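Local coordinates for protein predicted transcriptional regulator (Clostridium thermocellum, PDB 1XMA) that probably regulates transcription by binding DNA as a dimer through a winged helix-turn-helix domain, at residues Leu47-Glu52 with Lys62-Lys67. Numbering follows the deposited sequence.
With HG (mercury (II) ion), chain I.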
ATOM      1  N   LEU B  47      -6.278 -14.021   6.372  1.00 21.82           N
ATOM      2  CA  LEU B  47      -6.177 -15.311   5.693  1.00 19.46           C
ATOM      3  C   LEU B  47      -4.869 -16.028   6.004  1.00 22.08           C
ATOM      4  O   LEU B  47      -4.838 -17.257   6.197  1.00 21.91           O
ATOM      5  CB  LEU B  47      -6.327 -15.120   4.179  1.00 19.68           C
ATOM      6  CG  LEU B  47      -7.710 -14.673   3.689  1.00 20.72           C
ATOM      7  CD1 LEU B  47      -7.677 -14.446   2.204  1.00 20.83           C
ATOM      8  CD2 LEU B  47      -8.825 -15.689   4.083  1.00 19.50           C
ATOM      9  N   SER B  48      -3.795 -15.250   6.045  1.00 20.85           N
ATOM     10  CA  SER B  48      -2.475 -15.748   6.353  1.00 22.89           C
ATOM     11  C   SER B  48      -2.435 -16.436   7.738  1.00 21.51           C
ATOM     12  O   SER B  48      -1.859 -17.514   7.890  1.00 19.12           O
ATOM     13  CB  SER B  48      -1.490 -14.586   6.302  1.00 22.51           C
ATOM     14  OG  SER B  48      -0.227 -14.995   6.723  1.00 24.56           O
ATOM     15  N   LEU B  49      -3.053 -15.806   8.732  1.00 18.96           N
ATOM     16  CA  LEU B  49      -3.165 -16.399  10.061  1.00 20.89           C
ATOM     17  C   LEU B  49      -4.040 -17.655  10.096  1.00 22.56           C
ATOM     18  O   LEU B  49      -3.740 -18.608  10.838  1.00 23.65           O
ATOM     19  CB  LEU B  49      -3.651 -15.376  11.084  1.00 18.61           C
ATOM     20  CG  LEU B  49      -2.568 -14.375  11.501  1.00 20.63           C
ATOM     21  CD1 LEU B  49      -3.186 -13.152  12.211  1.00 22.92           C
ATOM     22  CD2 LEU B  49      -1.510 -15.036  12.379  1.00 15.51           C
ATOM     23  N   LEU B  50      -5.095 -17.660   9.280  1.00 21.29           N
ATOM     24  CA  LEU B  50      -5.987 -18.808   9.191  1.00 23.01           C
ATOM     25  C   LEU B  50      -5.355 -20.000   8.477  1.00 26.14           C
ATOM     26  O   LEU B  50      -5.735 -21.145   8.725  1.00 28.52           O
ATOM     27  CB  LEU B  50      -7.328 -18.413   8.554  1.00 20.65           C
ATOM     28  CG  LEU B  50      -8.142 -17.503   9.485  1.00 21.23           C
ATOM     29  CD1 LEU B  50      -9.364 -16.918   8.785  1.00 17.72           C
ATOM     30  CD2 LEU B  50      -8.540 -18.234  10.782  1.00 16.73           C
ATOM     31  N   ILE B  51      -4.377 -19.741   7.606  1.00 26.82           N
ATOM     32  CA  ILE B  51      -3.591 -20.834   7.006  1.00 25.38           C
ATOM     33  C   ILE B  51      -2.723 -21.585   8.062  1.00 26.11           C
ATOM     34  O   ILE B  51      -2.504 -22.803   7.955  1.00 24.85           O
ATOM     35  CB  ILE B  51      -2.743 -20.336   5.811  1.00 23.64           C
ATOM     36  CG1 ILE B  51      -3.667 -19.913   4.668  1.00 23.36           C
ATOM     37  CG2 ILE B  51      -1.757 -21.419   5.355  1.00 23.23           C
ATOM     38  CD1 ILE B  51      -3.042 -18.993   3.636  1.00 22.42           C
ATOM     39  N   GLU B  52      -2.243 -20.851   9.064  1.00 25.46           N
ATOM     40  CA  GLU B  52      -1.550 -21.437  10.199  1.00 28.03           C
ATOM     41  C   GLU B  52      -2.490 -22.277  11.086  1.00 27.78           C
ATOM     42  O   GLU B  52      -2.135 -23.359  11.523  1.00 29.64           O
ATOM     43  CB  GLU B  52      -0.895 -20.346  11.036  1.00 30.10           C
ATOM     44  CG  GLU B  52       0.267 -19.643  10.373  1.00 34.70           C
ATOM     45  CD  GLU B  52       0.781 -18.485  11.207  1.00 38.35           C
ATOM     46  OE1 GLU B  52       0.388 -18.387  12.390  1.00 42.87           O
ATOM     47  OE2 GLU B  52       1.573 -17.668  10.692  1.00 40.05           O
ATOM     48  N   LYS B  62      -4.755  -9.997  18.371  1.00 26.52           N
ATOM     49  CA  LYS B  62      -3.615 -10.183  19.245  1.00 27.03           C
ATOM     50  C   LYS B  62      -2.407 -10.646  18.430  1.00 24.22           C
ATOM     51  O   LYS B  62      -1.316 -10.111  18.580  1.00 25.64           O
ATOM     52  CB  LYS B  62      -3.948 -11.187  20.360  1.00 28.97           C
ATOM     53  CG  LYS B  62      -2.828 -11.408  21.374  1.00 29.28           C
ATOM     54  CD  LYS B  62      -3.310 -12.208  22.566  1.00 30.16           C
ATOM     55  CE  LYS B  62      -3.275 -13.722  22.273  1.00 34.86           C
ATOM     56  NZ  LYS B  62      -3.583 -14.563  23.501  1.00 36.22           N
ATOM     57  N   ASN B  63      -2.615 -11.628  17.562  1.00 22.44           N
ATOM     58  CA  ASN B  63      -1.538 -12.179  16.744  1.00 24.47           C
ATOM     59  C   ASN B  63      -0.960 -11.169  15.748  1.00 24.45           C
ATOM     60  O   ASN B  63       0.262 -11.101  15.564  1.00 26.26           O
ATOM     61  CB  ASN B  63      -2.001 -13.440  16.020  1.00 26.75           C
ATOM     62  CG  ASN B  63      -1.870 -14.689  16.880  1.00 29.47           C
ATOM     63  OD1 ASN B  63      -0.978 -14.778  17.713  1.00 32.83           O
ATOM     64  ND2 ASN B  63      -2.752 -15.660  16.670  1.00 26.02           N
ATOM     65  N   ILE B  64      -1.836 -10.381  15.120  1.00 25.42           N
ATOM     66  CA  ILE B  64      -1.411  -9.243  14.278  1.00 21.76           C
ATOM     67  C   ILE B  64      -0.473  -8.260  15.011  1.00 23.61           C
ATOM     68  O   ILE B  64       0.596  -7.972  14.507  1.00 24.85           O
ATOM     69  CB  ILE B  64      -2.630  -8.497  13.631  1.00 18.89           C
ATOM     70  CG1 ILE B  64      -3.359  -9.419  12.650  1.00 18.05           C
ATOM     71  CG2 ILE B  64      -2.184  -7.235  12.908  1.00 17.86           C
ATOM     72  CD1 ILE B  64      -4.770  -8.932  12.256  1.00 19.60           C
ATOM     73  N   ARG B  65      -0.854  -7.758  16.189  1.00 25.53           N
ATOM     74  CA  ARG B  65       0.005  -6.770  16.875  1.00 30.70           C
ATOM     75  C   ARG B  65       1.313  -7.346  17.409  1.00 29.33           C
ATOM     76  O   ARG B  65       2.329  -6.668  17.379  1.00 28.94           O
ATOM     77  CB  ARG B  65      -0.729  -5.964  17.961  1.00 33.09           C
ATOM     78  CG  ARG B  65      -1.165  -6.740  19.184  1.00 36.66           C
ATOM     79  CD  ARG B  65      -1.597  -5.809  20.348  1.00 36.05           C
ATOM     80  NE  ARG B  65      -1.947  -6.628  21.500  1.00 40.19           N
ATOM     81  CZ  ARG B  65      -3.180  -7.080  21.752  1.00 44.69           C
ATOM     82  NH1 ARG B  65      -4.205  -6.767  20.934  1.00 45.51           N
ATOM     83  NH2 ARG B  65      -3.399  -7.853  22.817  1.00 42.83           N
ATOM     84  N   ILE B  66       1.286  -8.593  17.870  1.00 28.64           N
ATOM     85  CA  ILE B  66       2.463  -9.216  18.457  1.00 29.66           C
ATOM     86  C   ILE B  66       3.495  -9.522  17.398  1.00 29.97           C
ATOM     87  O   ILE B  66       4.689  -9.219  17.564  1.00 34.04           O
ATOM     88  CB  ILE B  66       2.103 -10.505  19.260  1.00 29.16           C
ATOM     89  CG1 ILE B  66       1.349 -10.125  20.544  1.00 29.20           C
ATOM     90  CG2 ILE B  66       3.359 -11.316  19.572  1.00 27.58           C
ATOM     91  CD1 ILE B  66       0.906 -11.291  21.382  1.00 28.58           C
ATOM     92  N   LYS B  67       3.027 -10.112  16.306  1.00 29.00           N
ATOM     93  CA  LYS B  67       3.889 -10.565  15.230  1.00 29.53           C
ATOM     94  C   LYS B  67       4.417  -9.412  14.395  1.00 28.90           C
ATOM     95  O   LYS B  67       5.325  -9.597  13.594  1.00 30.99           O
ATOM     96  CB  LYS B  67       3.139 -11.544  14.318  1.00 29.55           C
ATOM     97  CG  LYS B  67       2.833 -12.911  14.924  1.00 29.44           C
ATOM     98  CD  LYS B  67       1.868 -13.699  13.969  1.00 32.66           C
ATOM     99  CE  LYS B  67       1.757 -15.181  14.339  1.00 32.14           C
ATOM    100  NZ  LYS B  67       3.018 -15.957  13.978  1.00 37.53           N
TER
HETATM  101 HG    HG I 115       2.586 -18.043  14.355  0.50 42.81          HG
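Leu49 carries the contact between helix segments 47-52 and 62-67, whose axes stand nearly at right angles (100°) and approach to 11.3 Å, wide enough for side chains rather than backbones to meet. Its first torsion (chi1 -75°) turns CG away from the carbonyl carbon and sends the isobutyl fork toward the other helix, where the two methyls divide the work. CD1 lies 3.8 Å from CG1 of Ile64, a purely apolar touch; Ile64 is buried and also packs on Tyr72 and Ile74, so a bulky apolar side chain fits there. Both methyls also reach CB of Asn63, CD1 at 4.0 Å, so this polar residue offers its aliphatic root to the leucine. CD2 serves the other flank, lying 3.8 Å from CE of Lys67, and these two chains run alongside each other, head to tail. The forked end of leucine suits this place, since two methyls can meet three residues. Lys67 has a double role: its methylenes pack on Leu49, while a bend at the last torsion (chi4 -73°) presents the amine to a mercury ion bound at 2.2 Å from NZ. Glu52 reaches across from the facing helix with its chain stretched out and brings OE1 to 3.0 Å from the mercury, a looser approach than that of the amine. The carboxylate's negative charge probably favours the cation there. Phe135 of the second subunit packs on both Leu49 and Lys67. The near-perpendicular packing of helices 35-52 and 57-67, joined through short strand 55-56, is consistent with the PadR-like winged helix-turn-helix fold; Glu52 and Lys67, at the ends of these helices, make the mercury site seen in this crystal, an ion probably foreign to the family's function.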